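Local coordinates for protein succinate dehydrogenase subunit A (Mycolicibacterium smegmatis, PDB 7D6V) that binds FAD as the flavoprotein subunit of succinate dehydrogenase Sdh1 and, as in its relatives, probably oxidises succinate to fumarate, passing the electrons to the iron-sulfur subunit, at residues N83-E88 against P604-L609; L257-I262 against E370-D375; E473-P478 against N521-G526. All coordinates share one frame; numbering follows the deposited sequence.

Contact 1 of 3, residues N83-E88 against P604-L609; sequences NWRMAE and PMRPDL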
# COMPACT_ATOMS: atom_id res chain seq x y z
N ASN A 83 -6.48 -31.37 -7.04
CA ASN A 83 -5.48 -32.02 -7.87
C ASN A 83 -4.31 -32.41 -6.98
O ASN A 83 -3.57 -31.55 -6.50
CB ASN A 83 -5.03 -31.10 -9.00
CG ASN A 83 -4.38 -31.85 -10.14
OD1 ASN A 83 -3.68 -32.83 -9.94
ND2 ASN A 83 -4.62 -31.38 -11.36
N TRP A 84 -4.16 -33.71 -6.73
CA TRP A 84 -3.18 -34.17 -5.75
C TRP A 84 -1.76 -33.89 -6.19
O TRP A 84 -0.89 -33.61 -5.35
CB TRP A 84 -3.37 -35.66 -5.49
CG TRP A 84 -3.30 -36.48 -6.74
CD1 TRP A 84 -4.33 -36.80 -7.56
CD2 TRP A 84 -2.13 -37.08 -7.29
NE1 TRP A 84 -3.88 -37.58 -8.60
CE2 TRP A 84 -2.53 -37.76 -8.46
CE3 TRP A 84 -0.78 -37.11 -6.92
CZ2 TRP A 84 -1.63 -38.46 -9.25
CZ3 TRP A 84 0.10 -37.81 -7.71
CH2 TRP A 84 -0.32 -38.47 -8.86
N ARG A 85 -1.48 -33.96 -7.50
CA ARG A 85 -0.15 -33.63 -7.99
C ARG A 85 0.18 -32.17 -7.73
O ARG A 85 1.29 -31.85 -7.27
CB ARG A 85 -0.06 -33.95 -9.48
CG ARG A 85 1.32 -33.77 -10.07
CD ARG A 85 2.39 -34.52 -9.31
NE ARG A 85 3.67 -34.44 -10.00
CZ ARG A 85 4.85 -34.57 -9.42
NH1 ARG A 85 5.96 -34.48 -10.14
NH2 ARG A 85 4.93 -34.78 -8.11
N MET A 86 -0.77 -31.27 -7.97
CA MET A 86 -0.53 -29.86 -7.72
C MET A 86 -0.34 -29.58 -6.24
O MET A 86 0.53 -28.80 -5.86
CB MET A 86 -1.68 -29.02 -8.28
CG MET A 86 -1.58 -28.75 -9.77
SD MET A 86 -3.03 -27.91 -10.42
CE MET A 86 -2.63 -26.21 -10.04
N ALA A 87 -1.14 -30.23 -5.39
CA ALA A 87 -1.02 -30.03 -3.95
C ALA A 87 0.33 -30.53 -3.44
O ALA A 87 1.00 -29.84 -2.67
CB ALA A 87 -2.17 -30.73 -3.23
N GLU A 88 0.74 -31.72 -3.87
CA GLU A 88 2.03 -32.26 -3.46
C GLU A 88 3.17 -31.38 -3.94
O GLU A 88 4.12 -31.11 -3.19
CB GLU A 88 2.19 -33.68 -4.00
CG GLU A 88 3.61 -34.20 -3.93
CD GLU A 88 3.86 -35.32 -4.92
OE1 GLU A 88 3.12 -35.41 -5.91
OE2 GLU A 88 4.81 -36.10 -4.70
N PRO A 604 -6.45 -41.72 -7.43
CA PRO A 604 -6.23 -40.67 -6.43
C PRO A 604 -4.79 -40.38 -6.05
O PRO A 604 -4.30 -39.28 -6.34
CB PRO A 604 -7.01 -41.18 -5.21
CG PRO A 604 -7.41 -42.60 -5.53
CD PRO A 604 -7.51 -42.65 -7.01
N MET A 605 -4.06 -41.33 -5.48
CA MET A 605 -2.75 -41.03 -4.91
C MET A 605 -1.92 -42.30 -4.86
O MET A 605 -2.37 -43.31 -4.33
CB MET A 605 -2.89 -40.40 -3.51
CG MET A 605 -3.46 -38.98 -3.49
SD MET A 605 -4.03 -38.33 -1.92
CE MET A 605 -5.12 -39.64 -1.38
N ARG A 606 -0.72 -42.24 -5.44
CA ARG A 606 0.05 -43.45 -5.67
C ARG A 606 0.64 -44.06 -4.38
O ARG A 606 0.11 -45.07 -3.92
CB ARG A 606 1.09 -43.13 -6.76
CG ARG A 606 1.55 -41.67 -6.74
CD ARG A 606 2.97 -41.51 -7.25
NE ARG A 606 3.34 -40.11 -7.42
CZ ARG A 606 3.82 -39.35 -6.44
NH1 ARG A 606 4.12 -38.08 -6.67
NH2 ARG A 606 4.01 -39.86 -5.24
N PRO A 607 1.69 -43.51 -3.75
CA PRO A 607 1.84 -43.68 -2.29
C PRO A 607 1.38 -42.50 -1.44
O PRO A 607 1.69 -42.49 -0.25
CB PRO A 607 3.36 -43.87 -2.14
CG PRO A 607 3.89 -43.02 -3.16
CD PRO A 607 3.05 -43.37 -4.33
N ASP A 608 0.70 -41.51 -2.01
CA ASP A 608 0.21 -40.42 -1.18
C ASP A 608 -1.05 -40.89 -0.46
O ASP A 608 -2.08 -40.22 -0.45
CB ASP A 608 -0.07 -39.17 -2.01
CG ASP A 608 1.19 -38.55 -2.57
OD1 ASP A 608 2.19 -38.45 -1.83
OD2 ASP A 608 1.18 -38.15 -3.75
N LEU A 609 -0.93 -42.05 0.17
CA LEU A 609 -1.92 -42.74 0.99
C LEU A 609 -1.28 -43.03 2.33
O LEU A 609 -1.22 -44.16 2.81
CB LEU A 609 -2.42 -44.00 0.30
CG LEU A 609 -3.10 -43.82 -1.06
CD1 LEU A 609 -3.27 -45.16 -1.75
CD2 LEU A 609 -4.45 -43.13 -0.92

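Contact 2 of 3, residues L257-I262 against E370-D375; sequences LSVKGI and ELAEVD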
# COMPACT_ATOMS: atom_id res chain seq x y z
N LEU A 257 -20.74 2.28 1.53
CA LEU A 257 -19.99 2.00 0.31
C LEU A 257 -18.49 2.09 0.54
O LEU A 257 -17.73 1.38 -0.12
CB LEU A 257 -20.42 2.95 -0.81
CG LEU A 257 -21.89 2.86 -1.22
CD1 LEU A 257 -22.17 3.77 -2.40
CD2 LEU A 257 -22.27 1.42 -1.55
N SER A 258 -18.05 2.93 1.47
CA SER A 258 -16.63 3.02 1.77
C SER A 258 -16.06 1.69 2.25
O SER A 258 -14.88 1.40 2.04
CB SER A 258 -16.38 4.11 2.81
OG SER A 258 -17.29 4.00 3.89
N VAL A 259 -16.89 0.87 2.89
CA VAL A 259 -16.50 -0.48 3.32
C VAL A 259 -17.62 -1.42 2.88
O VAL A 259 -18.60 -1.64 3.60
CB VAL A 259 -16.24 -0.57 4.83
CG1 VAL A 259 -14.97 0.19 5.18
CG2 VAL A 259 -17.38 0.06 5.63
N LYS A 260 -17.48 -2.01 1.70
CA LYS A 260 -18.55 -2.81 1.11
C LYS A 260 -18.14 -4.24 0.80
O LYS A 260 -18.98 -5.03 0.37
CB LYS A 260 -19.07 -2.14 -0.16
CG LYS A 260 -20.50 -2.51 -0.52
CD LYS A 260 -20.70 -2.57 -2.02
CE LYS A 260 -21.97 -3.32 -2.37
NZ LYS A 260 -22.17 -3.42 -3.84
N GLY A 261 -16.88 -4.60 1.00
CA GLY A 261 -16.47 -5.97 0.81
C GLY A 261 -15.46 -6.40 1.85
O GLY A 261 -14.86 -7.47 1.73
N ILE A 262 -15.26 -5.56 2.86
CA ILE A 262 -14.33 -5.89 3.92
C ILE A 262 -14.87 -7.06 4.73
O ILE A 262 -16.03 -7.05 5.17
CB ILE A 262 -14.07 -4.66 4.81
CG1 ILE A 262 -13.78 -3.44 3.94
CG2 ILE A 262 -12.93 -4.93 5.77
CD1 ILE A 262 -12.41 -3.46 3.30
N GLU A 370 -12.27 5.47 10.91
CA GLU A 370 -11.66 6.47 10.03
C GLU A 370 -12.18 6.39 8.60
O GLU A 370 -12.01 7.35 7.85
CB GLU A 370 -10.14 6.33 10.02
CG GLU A 370 -9.60 5.00 9.51
CD GLU A 370 -9.45 4.96 8.00
OE1 GLU A 370 -9.41 6.03 7.37
OE2 GLU A 370 -9.38 3.84 7.44
N LEU A 371 -12.80 5.28 8.21
CA LEU A 371 -13.21 5.11 6.82
C LEU A 371 -14.71 5.22 6.60
O LEU A 371 -15.13 5.76 5.58
CB LEU A 371 -12.72 3.75 6.30
CG LEU A 371 -12.73 3.54 4.79
CD1 LEU A 371 -12.01 4.68 4.10
CD2 LEU A 371 -12.07 2.22 4.45
N ALA A 372 -15.53 4.73 7.53
CA ALA A 372 -16.98 4.77 7.36
C ALA A 372 -17.69 5.57 8.43
O ALA A 372 -18.93 5.63 8.42
CB ALA A 372 -17.54 3.34 7.33
N GLU A 373 -16.95 6.20 9.35
CA GLU A 373 -17.53 6.92 10.48
C GLU A 373 -18.47 6.03 11.28
O GLU A 373 -19.50 6.47 11.80
CB GLU A 373 -18.25 8.19 10.02
N VAL A 374 -18.11 4.75 11.39
CA VAL A 374 -18.89 3.76 12.13
C VAL A 374 -18.14 3.43 13.41
O VAL A 374 -17.00 2.95 13.36
CB VAL A 374 -19.14 2.50 11.30
CG1 VAL A 374 -19.79 1.42 12.15
CG2 VAL A 374 -20.01 2.82 10.10
N ASP A 375 -18.76 3.70 14.55
CA ASP A 375 -18.16 3.41 15.85
C ASP A 375 -18.52 1.98 16.24
O ASP A 375 -19.69 1.67 16.49
CB ASP A 375 -18.63 4.40 16.90
CG ASP A 375 -17.56 4.70 17.93
OD1 ASP A 375 -16.66 3.86 18.11
OD2 ASP A 375 -17.62 5.78 18.56

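Contact 3 of 3, residues E473-P478 against N521-G526; sequences EPKAEP and NVTVEG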
# COMPACT_ATOMS: atom_id res chain seq x y z
N GLU A 473 -21.33 2.11 -32.12
CA GLU A 473 -22.38 2.40 -33.09
C GLU A 473 -23.70 2.69 -32.37
O GLU A 473 -23.91 2.25 -31.24
CB GLU A 473 -22.55 1.22 -34.04
CG GLU A 473 -21.24 0.56 -34.43
CD GLU A 473 -20.42 1.40 -35.39
OE1 GLU A 473 -20.99 1.91 -36.37
OE2 GLU A 473 -19.20 1.55 -35.16
N PRO A 474 -24.60 3.45 -33.01
CA PRO A 474 -25.81 3.91 -32.31
C PRO A 474 -26.62 2.82 -31.62
O PRO A 474 -27.04 3.02 -30.47
CB PRO A 474 -26.60 4.59 -33.43
CG PRO A 474 -25.56 5.13 -34.33
CD PRO A 474 -24.42 4.14 -34.30
N LYS A 475 -26.86 1.69 -32.28
CA LYS A 475 -27.50 0.53 -31.65
C LYS A 475 -28.85 0.91 -31.05
O LYS A 475 -29.03 0.98 -29.84
CB LYS A 475 -26.59 -0.10 -30.60
CG LYS A 475 -25.68 -1.19 -31.12
CD LYS A 475 -24.54 -1.46 -30.17
CE LYS A 475 -23.63 -2.56 -30.70
NZ LYS A 475 -22.83 -3.19 -29.61
N ALA A 476 -29.80 1.21 -31.95
CA ALA A 476 -31.17 1.52 -31.57
C ALA A 476 -31.66 0.59 -30.47
O ALA A 476 -31.34 -0.61 -30.46
CB ALA A 476 -32.10 1.42 -32.78
N GLU A 477 -32.43 1.15 -29.54
CA GLU A 477 -32.75 0.58 -28.23
C GLU A 477 -31.47 0.44 -27.41
O GLU A 477 -31.11 -0.67 -27.01
CB GLU A 477 -33.45 -0.77 -28.36
CG GLU A 477 -34.83 -0.68 -28.99
CD GLU A 477 -35.82 0.06 -28.11
OE1 GLU A 477 -35.69 -0.01 -26.87
OE2 GLU A 477 -36.72 0.73 -28.67
N PRO A 478 -30.77 1.54 -27.12
CA PRO A 478 -29.45 1.45 -26.49
C PRO A 478 -29.52 0.93 -25.06
O PRO A 478 -30.53 1.03 -24.37
CB PRO A 478 -28.95 2.89 -26.52
CG PRO A 478 -30.17 3.72 -26.57
CD PRO A 478 -31.17 2.94 -27.37
N ASN A 521 -27.13 -4.63 -27.57
CA ASN A 521 -27.54 -3.25 -27.82
C ASN A 521 -26.75 -2.24 -27.00
O ASN A 521 -27.15 -1.08 -26.93
CB ASN A 521 -29.03 -3.09 -27.54
CG ASN A 521 -29.89 -3.87 -28.51
OD1 ASN A 521 -29.68 -3.82 -29.72
ND2 ASN A 521 -30.86 -4.59 -27.98
N VAL A 522 -25.64 -2.65 -26.39
CA VAL A 522 -24.91 -1.75 -25.50
C VAL A 522 -24.26 -0.64 -26.32
O VAL A 522 -23.53 -0.89 -27.28
CB VAL A 522 -23.89 -2.52 -24.66
CG1 VAL A 522 -22.85 -3.21 -25.53
CG2 VAL A 522 -23.21 -1.59 -23.67
N THR A 523 -24.56 0.60 -25.95
CA THR A 523 -24.04 1.78 -26.64
C THR A 523 -23.14 2.55 -25.69
O THR A 523 -23.49 2.76 -24.53
CB THR A 523 -25.17 2.67 -27.15
OG1 THR A 523 -26.10 1.89 -27.90
CG2 THR A 523 -24.62 3.77 -28.03
N VAL A 524 -21.98 2.97 -26.18
CA VAL A 524 -21.00 3.71 -25.40
C VAL A 524 -20.92 5.12 -25.95
O VAL A 524 -20.80 5.32 -27.16
CB VAL A 524 -19.62 3.02 -25.43
CG1 VAL A 524 -18.55 3.95 -24.90
CG2 VAL A 524 -19.66 1.74 -24.63
N GLU A 525 -21.01 6.11 -25.06
CA GLU A 525 -20.95 7.51 -25.43
C GLU A 525 -19.54 8.04 -25.18
O GLU A 525 -18.96 7.79 -24.12
CB GLU A 525 -21.97 8.33 -24.63
CG GLU A 525 -23.23 7.57 -24.25
CD GLU A 525 -24.06 7.18 -25.46
OE1 GLU A 525 -24.02 7.91 -26.47
OE2 GLU A 525 -24.75 6.14 -25.39
N GLY A 526 -19.01 8.77 -26.15
CA GLY A 526 -17.69 9.36 -26.01
C GLY A 526 -16.70 8.86 -27.04
O GLY A 526 -17.09 8.38 -28.11

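Contact 1 of 3, residues N83-E88 against P604-L609
Arg-606 and Glu-88 make the one hydrogen-bonded salt bridge across this contact. Arg-606 NH1 donates to Glu-88 OE2 over 2.9 Å with an N-H...O angle of 164°, reaching the syn lone pair of the oxygen from the edge of the guanidinium. The other carboxylate oxygen is held within the helix: Arg-85 NH2 makes a hydrogen-bonded salt bridge to Glu-88 OE1 over 2.9 Å, meeting it from above the carboxylate plane. Asp-608 OD2 adds a longer, purely electrostatic partner to Arg-606, well out of its guanidinium plane. Two arginines and two acids thus form a network in which opposite charges probably offset the closeness of like ones, and Arg-85 NH1 has a further salt bridge to Asp-399. Glu-88 and Arg-85 belong to the start of helix 84-102, with Asn-83 in the N-cap position, whereas Arg-606 and Asp-608 come from the loop near the C-terminus between strand 594-597 and helix 615-618.

Apolar and aromatic contacts centre on Trp-84. Its CB packs 3.9 Å from Met-605 CG, the two side chains running antiparallel alongside each other. Farther along the ring, CZ3 sits over one face of the Arg-606 guanidinium, 4.0 Å from NE, with the two planes 86° apart.

Contact 2 of 3, residues L257-I262 against E370-D375
Leu-371, towards the end of helix 362-372, meets both Ser-258 and Val-259 of the loop that follows strand 246-253. Just before it, Arg-77 NE of the iron-sulfur subunit hydrogen-bonds to Glu-370 O, and Cys-74 of that subunit packs on Leu-371 itself. The leucine CG stands anti to the backbone N (chi1 -165°), beside the carbonyl carbon, and branch CD2 does most of the touching. Leu-371 CD2 lies 3.6 Å from CG1 of Val-259, an apolar contact made flank against flank. The same methyl comes within 3.8 Å of the Ser-258 backbone O, so the leucine also rests on the main chain of the loop. The carbonyl O of Leu-371 faces the serine in return, with Ser-258 CB 3.5 Å away.

Ala-372 comes next and continues the packing with its single methyl. Ala-372 CB is 3.7 Å from CG2 of Val-259, so that the two branches of this valine serve two successive residues, CG1 for Leu-371 and CG2 for Ala-372. The same alanine CB also approaches Ser-258 OG at 3.5 Å. That hydroxyl is satisfied across the subunit boundary, by a hydrogen bond with Gly-30 O of the iron-sulfur subunit.

At Glu-373 the chain leaves helical geometry with a positive phi of 55°, which turns the backbone out of the helix just beyond the contact. With all four touching residues buried and the Val-259 side chain about 12 Å from the bound FAD, the contact joins a loop and a helix end within the FAD-binding family region, at the flavoprotein–iron-sulfur interface of a succinate dehydrogenase.

Contact 3 of 3, residues E473-P478 against N521-G526
Thr-523 turns OG1 anti to its carbonyl carbon (chi1 -51°), beside the backbone N, and in this rotamer the hydroxyl meets the main chain of 473-478. Lys-475 is extended beyond CG, so that its chain runs alongside Val-522 in the same direction.

The threonine hydroxyl donates to Pro-474 O over 3.0 Å. It approaches from above the carbonyl plane, 48° out of it, with a C=O...O angle of 129°. Pro-478 CB packs against Thr-523 OG1 at 3.3 Å and Lys-475 CB at 3.4 Å, while the methyl CG2 lies 3.6 Å from Glu-473 O, so Thr-523 is bordered by four residues of the other loop. Lys-475 NZ gives a weak hydrogen bond to Val-522 O at 3.3 Å.

Where the backbones come nearest, Pro-478 CA makes a C-H...O contact of 3.4 Å with Asn-521 O, and Asn-521 CB packs against Glu-477 O. Asn-521 and Thr-523 also make backbone hydrogen bonds with Glu-479, the next residue along. The two loops, which precede helices 481-495 and 532-556, are thereby joined at the surface of the chain. In both hydrogen bonds between the segments a side-chain donor meets a main-chain carbonyl, so the polar contact reads the backbone of the partner loop and pairs no opposite charges.

Overall arrangement
The three contacts lie far apart on the flavoprotein and share no helix or strand. Contact 1 closes a loop of more than 500 residues, joining the start of helix 84-102 to the loop near the C-terminus, and contacts 2 and 3 are nested in series within it. Its centre is about 43 Å from that of contact 2 and about 52 Å from that of contact 3, both across the chain's centre; the centres of contacts 2 and 3 are about 36 Å apart. Contact 1 links the FAD-binding and C-terminal family regions, contact 2 stays within the former, and contact 3 joins peripheral loops between helices. Contact 2 lies at the boundary with the iron-sulfur subunit, whereas no other chain touches contact 1.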